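Local coordinates for protein 2-pyrone-4,6-dicarboxylic acid hydrolase, putative (PDB 2FFI) that probably hydrolyses 2-pyrone-4,6-dicarboxylate as a lactonase of the amidohydrolase family, at residues 192-203 and 229-240. Numbering follows the deposited sequence.
Sequences GKVWVKVSGIYR and ERLMWGSDWPHT
Arg230 lies flat over the indole of Trp195, its guanidinium plane 16° from that of the ring and CZ 3.5 Å from CZ2 of Trp195. A bend about CB-CG (chi2 -75°) sets CD over the five-membered ring in a CH-pi contact. In the guanidinium plane, NE and NH1 of Arg230 both donate to O of Gly192, with NH1 2.8 Å from that O, while NH2 reaches back to the carbonyl of Glu229. Cut back to alanine, this position is likely to leave Gly192 O without both guanidinium donors and to uncover the indole face that CD and the guanidinium now lie on. Further along, the selenomethionine at Met232 turns its methyl CE back to Trp195, 3.6 Å from CD1, and lays CG against CG of Lys197, whose amine pairs with Glu141. Strands 194-199 and 231-234 are neighbours in a parallel sheet, joined through helix 208-225 as a beta-alpha-beta unit of the TIM-barrel fold. Val196 N donates to Arg230 O (3.1 Å) and Val198 N to Met232 O (2.9 Å), with Gly234 N returning a bond to Val198 O. Val196 and Leu231 point the same way beside each other, toward helix 208-225. Beyond the C-terminal ends of the strands, an extended Arg203 meets Asp236 in a side-on salt bridge, NE and NH1 both gripping OD1, with NE at 2.7 Å from it. Arg203 NH1 also donates to Thr240 O, 3.1 Å away, in the carbonyl plane. A phosphate ion, probably from the crystallisation liquor, lies beside Asp236.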
loop_
_atom_site.group_PDB
_atom_site.type_symbol
_atom_site.label_atom_id
_atom_site.label_comp_id
_atom_site.label_asym_id
_atom_site.label_seq_id
_atom_site.Cartn_x
_atom_site.Cartn_y
_atom_site.Cartn_z
ATOM N N GLY A 192 14.084 6.727 -9.556
ATOM C CA GLY A 192 13.797 5.312 -9.404
ATOM C C GLY A 192 13.494 4.903 -7.981
ATOM O O GLY A 192 13.356 3.715 -7.684
ATOM N N LYS A 193 13.395 5.889 -7.096
ATOM C CA LYS A 193 13.118 5.623 -5.696
ATOM C C LYS A 193 11.623 5.803 -5.416
ATOM O O LYS A 193 11.181 5.754 -4.271
ATOM C CB LYS A 193 13.961 6.555 -4.815
ATOM C CG LYS A 193 15.489 6.359 -4.928
ATOM C CD LYS A 193 16.081 5.435 -3.835
ATOM C CE LYS A 193 15.895 6.012 -2.428
ATOM N NZ LYS A 193 16.544 5.208 -1.354
ATOM N N VAL A 194 10.835 5.989 -6.469
ATOM C CA VAL A 194 9.397 6.153 -6.294
ATOM C C VAL A 194 8.556 5.011 -6.871
ATOM O O VAL A 194 8.630 4.678 -8.062
ATOM C CB VAL A 194 8.917 7.510 -6.864
ATOM C CG1 VAL A 194 9.532 7.752 -8.221
ATOM C CG2 VAL A 194 7.389 7.540 -6.933
ATOM N N TRP A 195 7.763 4.409 -5.988
ATOM C CA TRP A 195 6.887 3.300 -6.333
ATOM C C TRP A 195 5.456 3.768 -6.281
ATOM O O TRP A 195 5.086 4.642 -5.491
ATOM C CB TRP A 195 7.049 2.154 -5.337
ATOM C CG TRP A 195 8.192 1.267 -5.625
ATOM C CD1 TRP A 195 8.164 0.083 -6.299
ATOM C CD2 TRP A 195 9.554 1.505 -5.288
ATOM N NE1 TRP A 195 9.435 -0.436 -6.411
ATOM C CE2 TRP A 195 10.306 0.421 -5.801
ATOM C CE3 TRP A 195 10.216 2.535 -4.614
ATOM C CZ2 TRP A 195 11.683 0.335 -5.649
ATOM C CZ3 TRP A 195 11.588 2.453 -4.466
ATOM C CH2 TRP A 195 12.310 1.361 -4.983
ATOM N N VAL A 196 4.642 3.167 -7.129
ATOM C CA VAL A 196 3.246 3.503 -7.171
ATOM C C VAL A 196 2.435 2.214 -7.190
ATOM O O VAL A 196 2.698 1.304 -7.983
ATOM C CB VAL A 196 2.934 4.347 -8.409
ATOM C CG1 VAL A 196 3.512 3.676 -9.630
ATOM C CG2 VAL A 196 1.427 4.530 -8.543
ATOM N N LYS A 197 1.459 2.139 -6.292
ATOM C CA LYS A 197 0.599 0.971 -6.188
ATOM C C LYS A 197 -0.674 1.115 -7.005
ATOM O O LYS A 197 -1.377 2.125 -6.925
ATOM C CB LYS A 197 0.226 0.691 -4.726
ATOM C CG LYS A 197 1.183 -0.236 -4.018
ATOM C CD LYS A 197 0.596 -0.847 -2.748
ATOM C CE LYS A 197 0.998 -0.074 -1.500
ATOM N NZ LYS A 197 1.008 -0.920 -0.269
ATOM N N VAL A 198 -0.945 0.095 -7.811
ATOM C CA VAL A 198 -2.145 0.054 -8.631
ATOM C C VAL A 198 -3.114 -0.868 -7.874
ATOM O O VAL A 198 -3.052 -2.090 -7.962
ATOM C CB VAL A 198 -1.818 -0.475 -10.057
ATOM C CG1 VAL A 198 -0.622 -1.400 -10.021
ATOM C CG2 VAL A 198 -3.031 -1.191 -10.644
ATOM N N SER A 199 -3.990 -0.249 -7.096
ATOM C CA SER A 199 -4.947 -0.970 -6.272
ATOM C C SER A 199 -6.171 -0.137 -5.908
ATOM O O SER A 199 -6.161 1.094 -5.978
ATOM C CB SER A 199 -4.268 -1.457 -4.977
ATOM O OG SER A 199 -3.725 -0.385 -4.213
ATOM N N GLY A 200 -7.223 -0.833 -5.501
ATOM C CA GLY A 200 -8.450 -0.167 -5.114
ATOM C C GLY A 200 -8.927 0.838 -6.125
ATOM O O GLY A 200 -9.078 2.011 -5.802
ATOM N N ILE A 201 -9.179 0.403 -7.352
ATOM C CA ILE A 201 -9.642 1.379 -8.325
ATOM C C ILE A 201 -11.024 1.861 -7.879
ATOM O O ILE A 201 -11.432 2.965 -8.217
ATOM C CB ILE A 201 -9.733 0.814 -9.772
ATOM C CG1 ILE A 201 -11.017 0.009 -9.927
ATOM C CG2 ILE A 201 -8.510 -0.017 -10.085
ATOM C CD1 ILE A 201 -11.506 -0.035 -11.364
ATOM N N TYR A 202 -11.730 1.042 -7.106
ATOM C CA TYR A 202 -13.064 1.423 -6.647
ATOM C C TYR A 202 -13.051 2.619 -5.700
ATOM O O TYR A 202 -14.076 2.955 -5.099
ATOM C CB TYR A 202 -13.751 0.256 -5.957
ATOM C CG TYR A 202 -12.920 -0.371 -4.880
ATOM C CD1 TYR A 202 -12.128 -1.485 -5.151
ATOM C CD2 TYR A 202 -12.934 0.138 -3.582
ATOM C CE1 TYR A 202 -11.371 -2.084 -4.157
ATOM C CE2 TYR A 202 -12.178 -0.451 -2.576
ATOM C CZ TYR A 202 -11.399 -1.567 -2.869
ATOM O OH TYR A 202 -10.656 -2.178 -1.881
ATOM N N ARG A 203 -11.898 3.269 -5.577
ATOM C CA ARG A 203 -11.755 4.435 -4.708
ATOM C C ARG A 203 -11.609 5.732 -5.501
ATOM O O ARG A 203 -11.580 6.819 -4.931
ATOM C CB ARG A 203 -10.536 4.254 -3.801
ATOM C CG ARG A 203 -10.737 3.214 -2.727
ATOM C CD ARG A 203 -9.529 3.110 -1.820
ATOM N NE ARG A 203 -9.647 2.005 -0.872
ATOM C CZ ARG A 203 -10.437 2.011 0.199
ATOM N NH1 ARG A 203 -10.467 0.955 1.004
ATOM N NH2 ARG A 203 -11.194 3.067 0.470
ATOM N N GLU A 229 8.905 -2.172 -13.164
ATOM C CA GLU A 229 9.644 -2.491 -11.940
ATOM C C GLU A 229 9.308 -1.524 -10.804
ATOM O O GLU A 229 9.936 -1.549 -9.747
ATOM C CB GLU A 229 11.160 -2.476 -12.209
ATOM C CG GLU A 229 11.985 -3.117 -11.077
ATOM C CD GLU A 229 13.491 -3.189 -11.350
ATOM O OE1 GLU A 229 13.884 -3.716 -12.421
ATOM O OE2 GLU A 229 14.280 -2.738 -10.479
ATOM N N ARG A 230 8.308 -0.678 -11.025
ATOM C CA ARG A 230 7.913 0.291 -10.021
ATOM C C ARG A 230 6.424 0.297 -9.754
ATOM O O ARG A 230 5.946 1.080 -8.942
ATOM C CB ARG A 230 8.369 1.687 -10.429
ATOM C CG ARG A 230 9.860 1.879 -10.299
ATOM C CD ARG A 230 10.257 2.025 -8.858
ATOM N NE ARG A 230 11.707 2.092 -8.728
ATOM C CZ ARG A 230 12.515 1.058 -8.920
ATOM N NH1 ARG A 230 13.820 1.205 -8.784
ATOM N NH2 ARG A 230 12.015 -0.126 -9.239
ATOM N N LEU A 231 5.695 -0.581 -10.434
ATOM C CA LEU A 231 4.259 -0.686 -10.237
ATOM C C LEU A 231 3.897 -2.068 -9.691
ATOM O O LEU A 231 4.358 -3.085 -10.206
ATOM C CB LEU A 231 3.532 -0.436 -11.552
ATOM C CG LEU A 231 3.459 1.029 -12.003
ATOM C CD1 LEU A 231 4.837 1.520 -12.311
ATOM C CD2 LEU A 231 2.580 1.176 -13.249
HETATM N N MSE A 232 3.081 -2.106 -8.642
HETATM C CA MSE A 232 2.673 -3.379 -8.057
HETATM C C MSE A 232 1.185 -3.379 -7.741
HETATM O O MSE A 232 0.615 -2.347 -7.386
HETATM C CB MSE A 232 3.453 -3.663 -6.779
HETATM C CG MSE A 232 3.046 -2.808 -5.612
HETATM SE SE MSE A 232 4.509 -2.598 -4.378
HETATM C CE MSE A 232 4.958 -0.796 -4.839
ATOM N N TRP A 233 0.562 -4.546 -7.859
ATOM C CA TRP A 233 -0.867 -4.669 -7.593
ATOM C C TRP A 233 -1.224 -4.966 -6.148
ATOM O O TRP A 233 -0.564 -5.760 -5.482
ATOM C CB TRP A 233 -1.477 -5.773 -8.461
ATOM C CG TRP A 233 -2.934 -6.028 -8.177
ATOM C CD1 TRP A 233 -4.007 -5.411 -8.757
ATOM C CD2 TRP A 233 -3.475 -6.995 -7.249
ATOM N NE1 TRP A 233 -5.180 -5.939 -8.249
ATOM C CE2 TRP A 233 -4.881 -6.910 -7.330
ATOM C CE3 TRP A 233 -2.904 -7.921 -6.358
ATOM C CZ2 TRP A 233 -5.726 -7.717 -6.566
ATOM C CZ3 TRP A 233 -3.752 -8.728 -5.586
ATOM C CH2 TRP A 233 -5.148 -8.621 -5.702
ATOM N N GLY A 234 -2.296 -4.337 -5.680
ATOM C CA GLY A 234 -2.767 -4.576 -4.326
ATOM C C GLY A 234 -4.237 -4.966 -4.320
ATOM O O GLY A 234 -4.977 -4.571 -5.207
ATOM N N SER A 235 -4.677 -5.753 -3.351
ATOM C CA SER A 235 -6.079 -6.123 -3.322
ATOM C C SER A 235 -6.832 -5.095 -2.476
ATOM O O SER A 235 -7.988 -4.757 -2.755
ATOM C CB SER A 235 -6.254 -7.515 -2.719
ATOM O OG SER A 235 -5.761 -7.572 -1.388
ATOM N N ASP A 236 -6.169 -4.608 -1.432
ATOM C CA ASP A 236 -6.753 -3.622 -0.532
ATOM C C ASP A 236 -7.825 -4.232 0.354
ATOM O O ASP A 236 -8.643 -3.524 0.939
ATOM C CB ASP A 236 -7.356 -2.458 -1.315
ATOM C CG ASP A 236 -7.626 -1.269 -0.438
ATOM O OD1 ASP A 236 -8.468 -0.427 -0.804
ATOM O OD2 ASP A 236 -6.973 -1.178 0.622
ATOM N N TRP A 237 -7.820 -5.557 0.423
ATOM C CA TRP A 237 -8.776 -6.317 1.218
ATOM C C TRP A 237 -8.648 -5.854 2.674
ATOM O O TRP A 237 -7.566 -5.458 3.106
ATOM C CB TRP A 237 -8.429 -7.806 1.108
ATOM C CG TRP A 237 -9.389 -8.723 1.801
ATOM C CD1 TRP A 237 -10.530 -9.252 1.279
ATOM C CD2 TRP A 237 -9.283 -9.230 3.132
ATOM N NE1 TRP A 237 -11.138 -10.054 2.192
ATOM C CE2 TRP A 237 -10.401 -10.062 3.344
ATOM C CE3 TRP A 237 -8.360 -9.056 4.169
ATOM C CZ2 TRP A 237 -10.622 -10.735 4.557
ATOM C CZ3 TRP A 237 -8.576 -9.723 5.380
ATOM C CH2 TRP A 237 -9.706 -10.551 5.561
ATOM N N PRO A 238 -9.741 -5.906 3.454
ATOM C CA PRO A 238 -11.068 -6.382 3.067
ATOM C C PRO A 238 -11.887 -5.329 2.320
ATOM O O PRO A 238 -13.111 -5.439 2.221
ATOM C CB PRO A 238 -11.674 -6.753 4.399
ATOM C CG PRO A 238 -11.160 -5.673 5.275
ATOM C CD PRO A 238 -9.711 -5.560 4.888
ATOM N N HIS A 239 -11.194 -4.328 1.783
ATOM C CA HIS A 239 -11.831 -3.238 1.053
ATOM C C HIS A 239 -12.757 -2.492 2.017
ATOM O O HIS A 239 -13.966 -2.700 2.004
ATOM C CB HIS A 239 -12.639 -3.787 -0.133
ATOM C CG HIS A 239 -11.984 -4.937 -0.832
ATOM N ND1 HIS A 239 -12.193 -6.248 -0.460
ATOM C CD2 HIS A 239 -11.082 -4.974 -1.842
ATOM C CE1 HIS A 239 -11.447 -7.041 -1.207
ATOM N NE2 HIS A 239 -10.763 -6.293 -2.053
ATOM N N THR A 240 -12.190 -1.629 2.857
ATOM C CA THR A 240 -12.995 -0.877 3.824
ATOM C C THR A 240 -13.816 0.225 3.148
ATOM O O THR A 240 -13.333 0.887 2.231
ATOM C CB THR A 240 -12.116 -0.274 4.980
ATOM O OG1 THR A 240 -10.940 0.313 4.425
ATOM C CG2 THR A 240 -11.715 -1.357 5.999
#